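Local structure of aminofutalosine deaminase (Helicobacter pylori, 7LKK) at the interface of chains A and B. The protein catalyses the hydrolytic deamination of aminofutalosine in the menaquinone pathway, as a metal-dependent enzyme of the amidohydrolase family. Residues are numbered along the deposited sequence; one frame, centred on the assembly and turned at random. Chains: chain A/B, Aminofutalosine deaminase.

Contact 1 and contact 2 lie in one two-fold symmetric interface, the centres of their C-alpha atoms about 18 Å apart. They illustrate how one symmetric surface divides its work: contact 1 is an apolar patch where leucines of one chain meet aromatic and aliphatic groups of the other, whereas contact 2 is polar, an arginine reading backbone carbonyls. Helices 300-305, 338-348 and 353-364 serve both, with the chains exchanged. A:Arg304 in contact 1 and B:Arg304 in contact 2 are symmetry copies of one residue, so each combines the apolar packing with the carbonyl bonds. The symmetry is consistent with a homodimer, though the assembly alone does not prove one.

Contact 1: the interface of chains A and B. Residues chain A 93, 301, 304-305, 334; chain B 343, 347, 353, 407-408, 410.
CA of A:Leu305, in helix 300-305, stands 9.7 Å from CA of B:Leu407, in helix 401-408, and A:Ile334 comes in from a loop. The two leucines show how branched tips can close a helix-to-helix contact: they reach toward each other end on, and CD2 of A:Leu305 lies 3.7 Å from CD1 of B:Leu407. B:Leu407 spreads its two methyls between different neighbours. CD1 touches the ring of A:Tyr93, 3.5 Å from CD2, and CD2 lies 3.9 Å from CZ at the far end of the A:Phe301 ring, as the two side chains run past each other in opposite directions. The tyrosine ring is backed within its own chain by CD1 of A:Leu305, which sits over the ring centre, so that A:Leu305 supports one partner of B:Leu407 while touching B:Leu407 itself.

A:Ile334 crosses B:Leu407 at about a right angle. Its CG1 lies between the backbone N and the carbonyl carbon (chi1 63°), and the extended CG1 branch carries CD1 to within 3.7 Å of CD of B:Arg343. The other branch, CG2, packs on the CB of B:Leu407 and the CE1 of the B:His408 imidazole. Along the CD2-CE2 edge of A:Phe301, B:Leu347 crosses that side chain at about a right angle, CD1 near CE2; its CD2 lies 3.8 Å from CG of A:Arg304, these two side chains sliding past each other in opposite directions.

A:Arg304 bends at chi2 (63°), bringing the guanidinium over B:Leu353, whose CD1 lies above one face, offset from its centre. Among these residues no direct polar bond crosses; the same guanidinium makes its carbonyl bonds elsewhere in the interface. A water at the edge of the guanidinium, in its plane, bridges the chains, 3.3 Å from NH1 of A:Arg304 and 3.1 Å from the backbone N of B:Leu353.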
ATOM      1  N   TYR A  93      -4.817  -7.190  15.055  1.00 25.19           N
ATOM      2  CA  TYR A  93      -5.431  -6.855  13.780  1.00 22.65           C
ATOM      3  C   TYR A  93      -6.074  -8.099  13.180  1.00 22.33           C
ATOM      4  O   TYR A  93      -5.816  -9.227  13.608  1.00 23.89           O
ATOM      5  CB  TYR A  93      -4.403  -6.262  12.804  1.00 18.51           C
ATOM      6  CG  TYR A  93      -3.816  -4.947  13.269  1.00 18.61           C
ATOM      7  CD1 TYR A  93      -4.632  -3.934  13.759  1.00 19.61           C
ATOM      8  CD2 TYR A  93      -2.447  -4.722  13.229  1.00 18.45           C
ATOM      9  CE1 TYR A  93      -4.101  -2.731  14.190  1.00 20.92           C
ATOM     10  CE2 TYR A  93      -1.906  -3.523  13.656  1.00 19.49           C
ATOM     11  CZ  TYR A  93      -2.739  -2.531  14.134  1.00 21.79           C
ATOM     12  OH  TYR A  93      -2.206  -1.337  14.560  1.00 24.40           O
ATOM     13  N   PHE A 301      -6.255   2.218   5.452  1.00 13.74           N
ATOM     14  CA  PHE A 301      -5.400   1.226   6.099  1.00 16.44           C
ATOM     15  C   PHE A 301      -6.013   0.735   7.405  1.00 18.90           C
ATOM     16  O   PHE A 301      -5.990  -0.467   7.694  1.00 17.44           O
ATOM     17  CB  PHE A 301      -4.002   1.799   6.341  1.00 18.87           C
ATOM     18  CG  PHE A 301      -2.912   0.764   6.311  1.00 23.75           C
ATOM     19  CD1 PHE A 301      -2.590   0.042   7.449  1.00 20.28           C
ATOM     20  CD2 PHE A 301      -2.214   0.506   5.142  1.00 23.93           C
ATOM     21  CE1 PHE A 301      -1.590  -0.914   7.425  1.00 23.84           C
ATOM     22  CE2 PHE A 301      -1.211  -0.450   5.109  1.00 28.52           C
ATOM     23  CZ  PHE A 301      -0.899  -1.161   6.251  1.00 22.45           C
ATOM     24  N   ARG A 304      -8.731  -1.734   6.669  1.00 18.21           N
ATOM     25  CA  ARG A 304      -8.214  -3.047   6.288  1.00 16.45           C
ATOM     26  C   ARG A 304      -7.723  -3.825   7.502  1.00 16.23           C
ATOM     27  O   ARG A 304      -7.882  -5.050   7.566  1.00 19.60           O
ATOM     28  CB  ARG A 304      -7.088  -2.898   5.268  1.00 18.84           C
ATOM     29  CG  ARG A 304      -6.593  -4.220   4.690  1.00 17.12           C
ATOM     30  CD  ARG A 304      -7.697  -4.928   3.925  1.00 18.85           C
ATOM     31  NE  ARG A 304      -7.306  -6.264   3.483  1.00 22.85           N
ATOM     32  CZ  ARG A 304      -7.742  -7.392   4.035  1.00 24.00           C
ATOM     33  NH1 ARG A 304      -8.585  -7.350   5.058  1.00 20.84           N
ATOM     34  NH2 ARG A 304      -7.336  -8.562   3.563  1.00 26.38           N
ATOM     35  N   LEU A 305      -7.115  -3.137   8.468  1.00 16.68           N
ATOM     36  CA  LEU A 305      -6.550  -3.824   9.624  1.00 20.19           C
ATOM     37  C   LEU A 305      -7.616  -4.253  10.621  1.00 20.40           C
ATOM     38  O   LEU A 305      -7.415  -5.231  11.351  1.00 19.97           O
ATOM     39  CB  LEU A 305      -5.526  -2.932  10.324  1.00 18.72           C
ATOM     40  CG  LEU A 305      -4.250  -2.575   9.563  1.00 18.16           C
ATOM     41  CD1 LEU A 305      -3.314  -1.783  10.465  1.00 17.16           C
ATOM     42  CD2 LEU A 305      -3.562  -3.824   9.031  1.00 18.67           C
ATOM     43  N   ILE A 334       0.305   1.732  10.173  1.00 17.65           N
ATOM     44  CA  ILE A 334       1.755   1.585  10.263  1.00 18.79           C
ATOM     45  C   ILE A 334       2.492   2.868   9.926  1.00 22.10           C
ATOM     46  O   ILE A 334       3.698   2.962  10.203  1.00 24.10           O
ATOM     47  CB  ILE A 334       2.268   0.438   9.367  1.00 22.80           C
ATOM     48  CG1 ILE A 334       1.970   0.737   7.897  1.00 20.64           C
ATOM     49  CG2 ILE A 334       1.658  -0.890   9.789  1.00 17.92           C
ATOM     50  CD1 ILE A 334       2.556  -0.280   6.934  1.00 19.32           C
TER
ATOM     51  N   ARG B 343       2.671  -6.078   1.478  1.00 16.05           N
ATOM     52  CA  ARG B 343       1.676  -5.187   2.071  1.00 14.60           C
ATOM     53  C   ARG B 343       0.664  -4.706   1.034  1.00 20.93           C
ATOM     54  O   ARG B 343      -0.528  -4.574   1.337  1.00 19.49           O
ATOM     55  CB  ARG B 343       2.366  -4.000   2.742  1.00 17.38           C
ATOM     56  CG  ARG B 343       3.008  -4.332   4.081  1.00 20.21           C
ATOM     57  CD  ARG B 343       3.576  -3.087   4.747  1.00 20.26           C
ATOM     58  NE  ARG B 343       4.846  -2.680   4.151  1.00 18.84           N
ATOM     59  CZ  ARG B 343       6.029  -3.179   4.493  1.00 21.98           C
ATOM     60  NH1 ARG B 343       6.110  -4.112   5.432  1.00 19.89           N
ATOM     61  NH2 ARG B 343       7.132  -2.750   3.893  1.00 24.36           N
ATOM     62  N   LEU B 347      -3.509  -5.362   0.856  1.00 16.48           N
ATOM     63  CA  LEU B 347      -4.496  -4.334   0.558  1.00 17.17           C
ATOM     64  C   LEU B 347      -5.321  -4.638  -0.687  1.00 19.64           C
ATOM     65  O   LEU B 347      -6.411  -4.076  -0.841  1.00 20.68           O
ATOM     66  CB  LEU B 347      -3.807  -2.978   0.388  1.00 18.98           C
ATOM     67  CG  LEU B 347      -3.134  -2.402   1.633  1.00 22.20           C
ATOM     68  CD1 LEU B 347      -2.343  -1.155   1.281  1.00 20.54           C
ATOM     69  CD2 LEU B 347      -4.167  -2.105   2.712  1.00 21.93           C
ATOM     70  N   LEU B 353      -7.873 -11.099   6.788  1.00 24.48           N
ATOM     71  CA  LEU B 353      -6.478 -10.667   6.758  1.00 22.40           C
ATOM     72  C   LEU B 353      -5.540 -11.721   7.337  1.00 22.29           C
ATOM     73  O   LEU B 353      -4.450 -11.950   6.800  1.00 19.35           O
ATOM     74  CB  LEU B 353      -6.338  -9.342   7.507  1.00 20.06           C
ATOM     75  CG  LEU B 353      -5.000  -8.610   7.414  1.00 21.73           C
ATOM     76  CD1 LEU B 353      -4.554  -8.493   5.966  1.00 20.59           C
ATOM     77  CD2 LEU B 353      -5.108  -7.232   8.051  1.00 18.60           C
ATOM     78  N   LEU B 407       3.348  -6.456   8.439  1.00 17.28           N
ATOM     79  CA  LEU B 407       2.999  -5.043   8.567  1.00 18.71           C
ATOM     80  C   LEU B 407       4.211  -4.196   8.939  1.00 17.05           C
ATOM     81  O   LEU B 407       4.336  -3.052   8.485  1.00 22.39           O
ATOM     82  CB  LEU B 407       1.887  -4.864   9.601  1.00 15.79           C
ATOM     83  CG  LEU B 407       0.495  -5.356   9.200  1.00 16.89           C
ATOM     84  CD1 LEU B 407      -0.464  -5.249  10.376  1.00 13.92           C
ATOM     85  CD2 LEU B 407      -0.032  -4.577   8.002  1.00 19.84           C
ATOM     86  N   HIS B 408       5.113  -4.730   9.765  1.00 18.66           N
ATOM     87  CA  HIS B 408       6.174  -3.921  10.347  1.00 21.36           C
ATOM     88  C   HIS B 408       7.566  -4.192   9.792  1.00 19.20           C
ATOM     89  O   HIS B 408       8.454  -3.356   9.986  1.00 18.28           O
ATOM     90  CB  HIS B 408       6.201  -4.111  11.870  1.00 22.57           C
ATOM     91  CG  HIS B 408       4.916  -3.738  12.540  1.00 21.61           C
ATOM     92  ND1 HIS B 408       4.435  -2.447  12.555  1.00 25.29           N
ATOM     93  CD2 HIS B 408       4.002  -4.488  13.200  1.00 23.49           C
ATOM     94  CE1 HIS B 408       3.284  -2.416  13.202  1.00 26.08           C
ATOM     95  NE2 HIS B 408       2.999  -3.642  13.605  1.00 26.62           N
ATOM     96  N   LYS B 410      10.577  -3.961   7.585  1.00 22.83           N
ATOM     97  CA  LYS B 410      11.049  -3.016   6.581  1.00 24.95           C
ATOM     98  C   LYS B 410      12.420  -3.390   6.043  1.00 27.82           C
ATOM     99  O   LYS B 410      12.592  -3.513   4.824  1.00 26.41           O
ATOM    100  CB  LYS B 410      11.096  -1.592   7.165  1.00 25.37           C
ATOM    101  CG  LYS B 410       9.738  -0.962   7.484  1.00 27.36           C
ATOM    102  CD  LYS B 410       8.642  -1.426   6.542  1.00 26.94           C
ATOM    103  CE  LYS B 410       7.281  -1.415   7.224  1.00 25.86           C
ATOM    104  NZ  LYS B 410       6.941  -0.071   7.772  1.00 36.41           N
TER
HETATM  105  O   HOH W   1      -9.996  -8.987   7.550  1.00 22.61           O

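Contact 2: the interface of chains A and B. Residues chain A 346, 349-352, 356; chain B 304.
B:Arg304 reaches from helix 300-305 of chain B into a bend of chain A, where helix 338-348 ends and a loop leads to helix 353-364. The arrangement is an example of arginine recognising the path of a backbone rather than particular side chains, for the hydrogen bonds here go to main-chain carbonyls. CG lies anti to the backbone N (chi1 -171°) and the chain then bends at chi2 (61°), bringing the guanidinium between the helix end and the loop.

NE and NH2 take different carbonyls. NE donates a hydrogen bond to O of A:Leu346, 3.0 Å away, near the C-terminal end of the helix; this donor is tilted from the carbonyl plane. NH2 turns to the loop and donates to O of A:Met351, 2.6 Å away and nearly along the C=O axis. Neither acceptor lies quite in the guanidinium plane, each being displaced from it by roughly 20°, to opposite sides. A weak, strongly bent bond runs from the same NH2 to O of A:His349 at 2.9 Å. Together the carbonyls should favour the positive charge of the arginine, and the helix end may add to this.

Apolar atoms meet the guanidinium at a face and at an edge. CA of A:Asn350 stands 4.2 Å above one face, off-centre, while A:Leu356 comes to the edge beside NH2. This leucine, from the start of helix 353-364, crosses the arginine side chain at about a right angle and presents one branch to it: CD2 of A:Leu356 comes within 3.5 Å of NH2 of B:Arg304.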
ATOM      1  N   LEU A 346      -5.439   4.152  -3.071  1.00 16.79           N
ATOM      2  CA  LEU A 346      -5.461   3.722  -4.466  1.00 16.68           C
ATOM      3  C   LEU A 346      -5.540   2.204  -4.575  1.00 19.60           C
ATOM      4  O   LEU A 346      -6.192   1.673  -5.481  1.00 18.36           O
ATOM      5  CB  LEU A 346      -4.228   4.251  -5.198  1.00 18.92           C
ATOM      6  CG  LEU A 346      -4.079   5.771  -5.286  1.00 18.30           C
ATOM      7  CD1 LEU A 346      -2.798   6.140  -6.028  1.00 18.85           C
ATOM      8  CD2 LEU A 346      -5.296   6.405  -5.956  1.00 18.27           C
ATOM      9  N   HIS A 349      -9.412   0.377  -3.644  1.00 22.11           N
ATOM     10  CA  HIS A 349     -10.633   0.567  -4.414  1.00 26.77           C
ATOM     11  C   HIS A 349     -10.371   0.270  -5.882  1.00 20.60           C
ATOM     12  O   HIS A 349      -9.322   0.637  -6.418  1.00 24.88           O
ATOM     13  CB  HIS A 349     -11.171   1.991  -4.243  1.00 19.51           C
ATOM     14  CG  HIS A 349     -11.346   2.396  -2.813  1.00 21.19           C
ATOM     15  ND1 HIS A 349     -12.517   2.185  -2.118  1.00 18.50           N
ATOM     16  CD2 HIS A 349     -10.495   2.990  -1.943  1.00 16.98           C
ATOM     17  CE1 HIS A 349     -12.383   2.639  -0.885  1.00 19.83           C
ATOM     18  NE2 HIS A 349     -11.165   3.131  -0.752  1.00 17.52           N
ATOM     19  N   ASN A 350     -11.334  -0.387  -6.528  1.00 22.80           N
ATOM     20  CA  ASN A 350     -11.175  -0.868  -7.896  1.00 24.27           C
ATOM     21  C   ASN A 350     -11.689   0.119  -8.938  1.00 26.00           C
ATOM     22  O   ASN A 350     -11.805  -0.242 -10.114  1.00 29.60           O
ATOM     23  CB  ASN A 350     -11.876  -2.222  -8.059  1.00 25.56           C
ATOM     24  CG  ASN A 350     -13.391  -2.108  -8.037  1.00 31.90           C
ATOM     25  OD1 ASN A 350     -13.951  -1.133  -7.532  1.00 31.55           O
ATOM     26  ND2 ASN A 350     -14.064  -3.117  -8.579  1.00 32.03           N
ATOM     27  N   MET A 351     -12.002   1.347  -8.530  1.00 21.96           N
ATOM     28  CA  MET A 351     -12.365   2.397  -9.468  1.00 26.70           C
ATOM     29  C   MET A 351     -11.221   2.650 -10.454  1.00 24.96           C
ATOM     30  O   MET A 351     -10.050   2.457 -10.113  1.00 27.02           O
ATOM     31  CB  MET A 351     -12.696   3.676  -8.699  1.00 23.35           C
ATOM     32  CG  MET A 351     -13.187   4.833  -9.541  1.00 27.19           C
ATOM     33  SD  MET A 351     -13.484   6.292  -8.536  1.00 31.96           S
ATOM     34  CE  MET A 351     -14.829   5.715  -7.503  1.00 25.30           C
ATOM     35  N   PRO A 352     -11.539   3.044 -11.709  1.00 25.68           N
ATOM     36  CA  PRO A 352     -10.487   3.469 -12.645  1.00 26.98           C
ATOM     37  C   PRO A 352      -9.461   4.392 -12.006  1.00 24.60           C
ATOM     38  O   PRO A 352      -9.815   5.397 -11.380  1.00 22.21           O
ATOM     39  CB  PRO A 352     -11.279   4.175 -13.749  1.00 24.68           C
ATOM     40  CG  PRO A 352     -12.561   3.401 -13.800  1.00 26.51           C
ATOM     41  CD  PRO A 352     -12.847   2.928 -12.383  1.00 26.34           C
ATOM     42  N   LEU A 356      -9.794   7.651  -9.697  1.00 23.21           N
ATOM     43  CA  LEU A 356      -9.587   7.515  -8.260  1.00 19.21           C
ATOM     44  C   LEU A 356      -8.490   8.446  -7.759  1.00 18.86           C
ATOM     45  O   LEU A 356      -8.540   8.898  -6.609  1.00 16.39           O
ATOM     46  CB  LEU A 356      -9.250   6.060  -7.922  1.00 19.81           C
ATOM     47  CG  LEU A 356      -9.165   5.659  -6.448  1.00 17.45           C
ATOM     48  CD1 LEU A 356     -10.491   5.901  -5.757  1.00 17.20           C
ATOM     49  CD2 LEU A 356      -8.749   4.203  -6.320  1.00 19.58           C
TER
ATOM     50  N   ARG B 304      -2.558  -3.281 -10.380  1.00 18.90           N
ATOM     51  CA  ARG B 304      -3.346  -2.088 -10.089  1.00 16.37           C
ATOM     52  C   ARG B 304      -2.983  -0.938 -11.023  1.00 17.51           C
ATOM     53  O   ARG B 304      -3.858  -0.167 -11.433  1.00 19.00           O
ATOM     54  CB  ARG B 304      -3.159  -1.671  -8.631  1.00 18.51           C
ATOM     55  CG  ARG B 304      -4.095  -0.561  -8.175  1.00 19.40           C
ATOM     56  CD  ARG B 304      -5.552  -0.986  -8.293  1.00 21.08           C
ATOM     57  NE  ARG B 304      -6.476   0.121  -8.056  1.00 20.91           N
ATOM     58  CZ  ARG B 304      -7.133   0.763  -9.017  1.00 22.87           C
ATOM     59  NH1 ARG B 304      -6.965   0.416 -10.285  1.00 21.84           N
ATOM     60  NH2 ARG B 304      -7.957   1.754  -8.710  1.00 20.93           N
TER